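PDB 3MCU: dipicolinate synthase, B chain from Bacillus cereus, which probably works together with its partner subunit DpaA to oxidise dihydrodipicolinate to dipicolinate, with NADP as electron acceptor, during spore formation. Local coordinates for residues S2-I8 against V178-L182. Coordinates in Å, arbitrary orientation, origin at the centre of the assembly. Residue numbers count along the deposited sequence, not the author numbering.
Sequences SLKGKRI and VLEAL
Residues 2-8 lead through a type II beta turn, L3 to K6, into the first strand; the turn is closed by K6 N to L3 O at 3.0 Å, and G5 has a positive phi (85°). Facing it are residues 178-182, from helix 174-181, where L182 N donates to V178 O at 3.0 Å. The CA atoms nearest each other are those of L3 and L179, 6.6 Å apart, and mostly side chains fill the gap, burying 279 Å² in all. L3 is the bump: its CA-CB bond points sideways, but chi1 m with an off-well chi2 of 6° swings CD1 into the hollow formed by V178, L179 and L182. L3 CD1 stands 3.7 Å from V178 CG2, a tight 3.3 Å from L179 CD2 and 3.7 Å from L182 CD1. At the edges, S2 CB approaches L179 CD2 (3.9 Å) and K6 CG lies against L182 CD1 (3.9 Å); deeper, I8 CD1 meets V178 CG2 at 4.3 Å. Helix 174-181 and the adjoining L182 thus pack mainly on the turn and, through I8, on strand 7-12 of this flavoprotein-family alpha/beta fold. That strand runs parallel between 35-40 and 87-94; I8 and V178 both touch V89, and V178 and A181 reach V125 of strand 124-130.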
ATOM      1  N   SER D   2     -18.448  16.735 -29.164  1.00 51.72           N
ATOM      2  CA  SER D   2     -17.425  17.719 -28.802  1.00 47.50           C
ATOM      3  C   SER D   2     -16.045  17.064 -28.668  1.00 42.84           C
ATOM      4  O   SER D   2     -15.076  17.670 -28.188  1.00 41.47           O
ATOM      5  CB  SER D   2     -17.793  18.442 -27.514  1.00 46.96           C
ATOM      6  OG  SER D   2     -16.681  19.169 -27.030  1.00 48.55           O
ATOM      7  N   LEU D   3     -15.979  15.816 -29.109  1.00 40.20           N
ATOM      8  CA  LEU D   3     -14.727  15.167 -29.409  1.00 38.10           C
ATOM      9  C   LEU D   3     -14.149  15.861 -30.628  1.00 37.77           C
ATOM     10  O   LEU D   3     -13.012  15.616 -31.021  1.00 35.46           O
ATOM     11  CB  LEU D   3     -14.990  13.699 -29.743  1.00 38.15           C
ATOM     12  CG  LEU D   3     -15.237  12.692 -28.620  1.00 40.51           C
ATOM     13  CD1 LEU D   3     -15.317  13.362 -27.262  1.00 38.31           C
ATOM     14  CD2 LEU D   3     -16.489  11.904 -28.914  1.00 38.52           C
ATOM     15  N   LYS D   4     -14.961  16.712 -31.247  1.00 41.01           N
ATOM     16  CA  LYS D   4     -14.556  17.398 -32.466  1.00 40.69           C
ATOM     17  C   LYS D   4     -13.266  18.197 -32.283  1.00 38.26           C
ATOM     18  O   LYS D   4     -13.197  19.106 -31.453  1.00 40.44           O
ATOM     19  CB  LYS D   4     -15.675  18.298 -32.986  1.00 42.36           C
ATOM     20  CG  LYS D   4     -15.176  19.365 -33.933  1.00 46.98           C
ATOM     21  CD  LYS D   4     -16.240  19.805 -34.916  1.00 52.28           C
ATOM     22  CE  LYS D   4     -15.875  19.338 -36.312  1.00 56.14           C
ATOM     23  NZ  LYS D   4     -14.440  19.628 -36.612  1.00 57.46           N
ATOM     24  N   GLY D   5     -12.247  17.847 -33.060  1.00 34.40           N
ATOM     25  CA  GLY D   5     -10.969  18.532 -32.991  1.00 36.26           C
ATOM     26  C   GLY D   5      -9.991  18.041 -31.922  1.00 32.02           C
ATOM     27  O   GLY D   5      -8.836  18.440 -31.927  1.00 29.25           O
ATOM     28  N   LYS D   6     -10.446  17.183 -31.010  1.00 32.41           N
ATOM     29  CA  LYS D   6      -9.581  16.697 -29.922  1.00 30.32           C
ATOM     30  C   LYS D   6      -8.564  15.701 -30.459  1.00 27.23           C
ATOM     31  O   LYS D   6      -8.867  14.944 -31.369  1.00 28.71           O
ATOM     32  CB  LYS D   6     -10.406  16.023 -28.827  1.00 27.58           C
ATOM     33  CG  LYS D   6     -11.386  16.908 -28.129  1.00 28.05           C
ATOM     34  CD  LYS D   6     -10.693  18.068 -27.442  1.00 32.53           C
ATOM     35  CE  LYS D   6     -11.715  19.090 -26.933  1.00 38.08           C
ATOM     36  NZ  LYS D   6     -11.043  20.212 -26.215  1.00 48.34           N
ATOM     37  N   ARG D   7      -7.361  15.693 -29.900  1.00 24.31           N
ATOM     38  CA  ARG D   7      -6.393  14.656 -30.236  1.00 25.57           C
ATOM     39  C   ARG D   7      -6.474  13.522 -29.200  1.00 24.70           C
ATOM     40  O   ARG D   7      -6.156  13.702 -28.024  1.00 23.85           O
ATOM     41  CB  ARG D   7      -4.972  15.233 -30.355  1.00 26.93           C
ATOM     42  CG  ARG D   7      -3.894  14.199 -30.711  1.00 26.78           C
ATOM     43  CD  ARG D   7      -2.479  14.825 -30.705  1.00 26.92           C
ATOM     44  NE  ARG D   7      -2.329  15.844 -31.741  1.00 29.07           N
ATOM     45  CZ  ARG D   7      -1.885  17.082 -31.528  1.00 31.50           C
ATOM     46  NH1 ARG D   7      -1.789  17.927 -32.542  1.00 30.45           N
ATOM     47  NH2 ARG D   7      -1.543  17.481 -30.306  1.00 28.21           N
ATOM     48  N   ILE D   8      -6.917  12.355 -29.646  1.00 24.36           N
ATOM     49  CA  ILE D   8      -7.240  11.274 -28.735  1.00 23.76           C
ATOM     50  C   ILE D   8      -6.406  10.037 -29.021  1.00 25.92           C
ATOM     51  O   ILE D   8      -6.420   9.492 -30.137  1.00 28.84           O
ATOM     52  CB  ILE D   8      -8.742  10.939 -28.801  1.00 26.79           C
ATOM     53  CG1 ILE D   8      -9.553  12.152 -28.364  1.00 28.20           C
ATOM     54  CG2 ILE D   8      -9.092   9.723 -27.928  1.00 25.03           C
ATOM     55  CD1 ILE D   8     -11.019  11.966 -28.558  1.00 33.17           C
ATOM     56  N   VAL D 178     -15.242   9.608 -22.398  1.00 23.36           N
ATOM     57  CA  VAL D 178     -14.217  10.569 -22.755  1.00 27.32           C
ATOM     58  C   VAL D 178     -14.764  11.999 -22.923  1.00 27.02           C
ATOM     59  O   VAL D 178     -14.058  12.949 -22.658  1.00 26.89           O
ATOM     60  CB  VAL D 178     -13.271  10.117 -23.908  1.00 30.34           C
ATOM     61  CG1 VAL D 178     -13.445   8.648 -24.241  1.00 26.01           C
ATOM     62  CG2 VAL D 178     -13.367  11.043 -25.120  1.00 29.19           C
ATOM     63  N   LEU D 179     -16.033  12.137 -23.304  1.00 29.66           N
ATOM     64  CA  LEU D 179     -16.665  13.454 -23.370  1.00 31.34           C
ATOM     65  C   LEU D 179     -16.683  14.127 -22.006  1.00 31.97           C
ATOM     66  O   LEU D 179     -16.381  15.313 -21.889  1.00 30.88           O
ATOM     67  CB  LEU D 179     -18.087  13.360 -23.920  1.00 32.38           C
ATOM     68  CG  LEU D 179     -18.210  13.458 -25.438  1.00 38.71           C
ATOM     69  CD1 LEU D 179     -19.616  13.053 -25.930  1.00 38.60           C
ATOM     70  CD2 LEU D 179     -17.844  14.873 -25.877  1.00 37.40           C
ATOM     71  N   GLU D 180     -17.041  13.368 -20.970  1.00 31.77           N
ATOM     72  CA  GLU D 180     -17.002  13.901 -19.606  1.00 30.35           C
ATOM     73  C   GLU D 180     -15.564  14.158 -19.142  1.00 27.46           C
ATOM     74  O   GLU D 180     -15.298  15.138 -18.441  1.00 29.27           O
ATOM     75  CB  GLU D 180     -17.709  12.956 -18.620  1.00 29.82           C
ATOM     76  CG  GLU D 180     -19.228  12.841 -18.789  1.00 30.81           C
ATOM     77  CD  GLU D 180     -19.945  14.195 -18.859  1.00 40.02           C
ATOM     78  OE1 GLU D 180     -19.817  14.999 -17.904  1.00 41.39           O
ATOM     79  OE2 GLU D 180     -20.652  14.442 -19.874  1.00 45.26           O
ATOM     80  N   ALA D 181     -14.647  13.268 -19.513  1.00 24.43           N
ATOM     81  CA  ALA D 181     -13.267  13.379 -19.043  1.00 25.37           C
ATOM     82  C   ALA D 181     -12.594  14.627 -19.595  1.00 24.05           C
ATOM     83  O   ALA D 181     -11.808  15.242 -18.904  1.00 23.26           O
ATOM     84  CB  ALA D 181     -12.435  12.121 -19.397  1.00 20.07           C
ATOM     85  N   LEU D 182     -12.893  14.987 -20.841  1.00 24.01           N
ATOM     86  CA  LEU D 182     -12.345  16.220 -21.424  1.00 27.36           C
ATOM     87  C   LEU D 182     -12.765  17.470 -20.650  1.00 27.52           C
ATOM     88  O   LEU D 182     -12.093  18.498 -20.713  1.00 30.44           O
ATOM     89  CB  LEU D 182     -12.735  16.343 -22.896  1.00 28.29           C
ATOM     90  CG  LEU D 182     -12.117  15.242 -23.766  1.00 28.09           C
ATOM     91  CD1 LEU D 182     -12.908  15.033 -25.072  1.00 25.98           C
ATOM     92  CD2 LEU D 182     -10.624  15.558 -24.005  1.00 24.25           C
TER